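Local atomic coordinates of exocyst complex component EXO70 (Saccharomyces cerevisiae, PDB entry 2B1E), a protein that helps assemble the exocyst, the complex that tethers secretory vesicles to sites of exocytosis, as one of its eight subunits. Residues A[45-49]-A[129-133]. Residue numbers count along the deposited sequence, not the author numbering.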
loop_
_atom_site.group_PDB
_atom_site.type_symbol
_atom_site.label_atom_id
_atom_site.label_comp_id
_atom_site.label_asym_id
_atom_site.label_seq_id
_atom_site.Cartn_x
_atom_site.Cartn_y
_atom_site.Cartn_z
ATOM N N VAL A 45 3.531 11.560 59.386
ATOM C CA VAL A 45 2.104 11.652 59.112
ATOM C C VAL A 45 1.440 10.342 59.578
ATOM O O VAL A 45 0.336 10.361 60.117
ATOM C CB VAL A 45 1.840 11.891 57.616
ATOM C CG1 VAL A 45 0.345 11.996 57.358
ATOM C CG2 VAL A 45 2.527 13.200 57.173
ATOM N N HIS A 46 2.110 9.206 59.384
ATOM C CA HIS A 46 1.542 7.925 59.826
ATOM C C HIS A 46 1.347 7.946 61.353
ATOM O O HIS A 46 0.340 7.450 61.863
ATOM C CB HIS A 46 2.451 6.732 59.457
ATOM C CG HIS A 46 2.444 6.369 58.002
ATOM N ND1 HIS A 46 1.293 6.323 57.247
ATOM C CD2 HIS A 46 3.449 5.994 57.172
ATOM C CE1 HIS A 46 1.587 5.939 56.017
ATOM N NE2 HIS A 46 2.890 5.732 55.945
ATOM N N LYS A 47 2.314 8.502 62.081
ATOM C CA LYS A 47 2.209 8.580 63.539
ATOM C C LYS A 47 0.943 9.332 63.936
ATOM O O LYS A 47 0.223 8.921 64.837
ATOM C CB LYS A 47 3.422 9.301 64.140
ATOM C CG LYS A 47 4.708 8.481 64.205
ATOM C CD LYS A 47 4.743 7.618 65.456
ATOM C CE LYS A 47 6.065 6.874 65.588
ATOM N NZ LYS A 47 6.124 6.089 66.858
ATOM N N LEU A 48 0.680 10.447 63.259
ATOM C CA LEU A 48 -0.500 11.258 63.559
ATOM C C LEU A 48 -1.782 10.494 63.254
ATOM O O LEU A 48 -2.746 10.521 64.028
ATOM C CB LEU A 48 -0.461 12.545 62.739
ATOM C CG LEU A 48 0.707 13.491 63.032
ATOM C CD1 LEU A 48 0.775 14.551 61.943
ATOM C CD2 LEU A 48 0.547 14.129 64.405
ATOM N N ASP A 49 -1.778 9.828 62.106
ATOM C CA ASP A 49 -2.905 9.046 61.646
ATOM C C ASP A 49 -3.218 7.948 62.658
ATOM O O ASP A 49 -4.371 7.773 63.068
ATOM C CB ASP A 49 -2.570 8.426 60.289
ATOM C CG ASP A 49 -3.723 8.501 59.319
ATOM O OD1 ASP A 49 -4.837 8.860 59.759
ATOM O OD2 ASP A 49 -3.520 8.200 58.123
ATOM N N TYR A 129 2.017 5.555 49.451
ATOM C CA TYR A 129 1.447 6.225 50.613
ATOM C C TYR A 129 -0.070 6.401 50.420
ATOM O O TYR A 129 -0.873 6.031 51.282
ATOM C CB TYR A 129 2.072 7.614 50.800
ATOM C CG TYR A 129 1.421 8.385 51.935
ATOM C CD1 TYR A 129 1.852 8.229 53.257
ATOM C CD2 TYR A 129 0.318 9.215 51.695
ATOM C CE1 TYR A 129 1.196 8.879 54.311
ATOM C CE2 TYR A 129 -0.333 9.857 52.728
ATOM C CZ TYR A 129 0.106 9.687 54.030
ATOM O OH TYR A 129 -0.567 10.328 55.039
ATOM N N PHE A 130 -0.471 6.974 49.293
ATOM C CA PHE A 130 -1.894 7.208 49.076
ATOM C C PHE A 130 -2.718 5.959 48.794
ATOM O O PHE A 130 -3.914 5.918 49.110
ATOM C CB PHE A 130 -2.096 8.270 47.999
ATOM C CG PHE A 130 -1.833 9.669 48.492
ATOM C CD1 PHE A 130 -2.647 10.235 49.477
ATOM C CD2 PHE A 130 -0.760 10.405 48.002
ATOM C CE1 PHE A 130 -2.392 11.519 49.970
ATOM C CE2 PHE A 130 -0.499 11.681 48.484
ATOM C CZ PHE A 130 -1.316 12.240 49.471
ATOM N N HIS A 131 -2.103 4.942 48.205
ATOM C CA HIS A 131 -2.834 3.702 47.975
ATOM C C HIS A 131 -3.026 3.088 49.355
ATOM O O HIS A 131 -4.024 2.429 49.620
ATOM C CB HIS A 131 -2.043 2.763 47.059
ATOM C CG HIS A 131 -2.250 3.044 45.602
ATOM N ND1 HIS A 131 -3.330 2.553 44.898
ATOM C CD2 HIS A 131 -1.563 3.831 44.739
ATOM C CE1 HIS A 131 -3.300 3.028 43.665
ATOM N NE2 HIS A 131 -2.239 3.806 43.543
ATOM N N GLY A 132 -2.071 3.340 50.243
ATOM C CA GLY A 132 -2.164 2.814 51.592
ATOM C C GLY A 132 -3.189 3.529 52.457
ATOM O O GLY A 132 -3.658 2.978 53.463
ATOM N N ASN A 133 -3.548 4.751 52.073
ATOM C CA ASN A 133 -4.516 5.541 52.831
ATOM C C ASN A 133 -5.843 5.789 52.128
ATOM O O ASN A 133 -6.395 6.892 52.195
ATOM C CB ASN A 133 -3.906 6.885 53.231
ATOM C CG ASN A 133 -3.015 6.771 54.441
ATOM O OD1 ASN A 133 -3.483 6.470 55.544
ATOM N ND2 ASN A 133 -1.716 7.000 54.247
HETATM O O HOH W 1 -0.970 7.992 57.009
#
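Helices that stand too far apart for their backbones to touch can still be joined by one long side chain and one well-placed water, and segments 45-49 and 129-133 illustrate the principle. The nearest CA atoms, those of His46 and Tyr129, are 9.4 Å apart, and no direct hydrogen bond crosses the gap. Tyr129, the residue most covered here, bridges it with its ring. His46 CE1 meets Tyr129 CE1 at 3.4 Å, the two ring planes inclined at 31°, while Val45 CG1 makes an apolar contact with Tyr129 CZ at 4.1 Å and comes unusually close, 3.0 Å, to the hydroxyl oxygen Tyr129 OH. The polar edges are joined by water 1. It donates to Asp49 OD2 (2.8 Å) and to Tyr129 OH (3.1 Å), hydrogen-bonds with His46 ND1 (2.8 Å), and weakly accepts from Asn133 ND2 (3.0 Å). The same amide nitrogen, Asn133 ND2, also bonds back to Tyr129 O at 3.2 Å, turning the amide onto the backbone of its own segment. Asp49 OD2 and Asn133 OD1, both acceptors, approach to 3.1 Å without bonding. Tyr129 OH is further tied to Glu83 of helix 66-94. That helix, touched also by Val45 and Leu48, thus connects to both sides as helix 38-56 meets the C-terminal part of helix 117-132, toward the N-terminal tip of the elongated, all-helical rod.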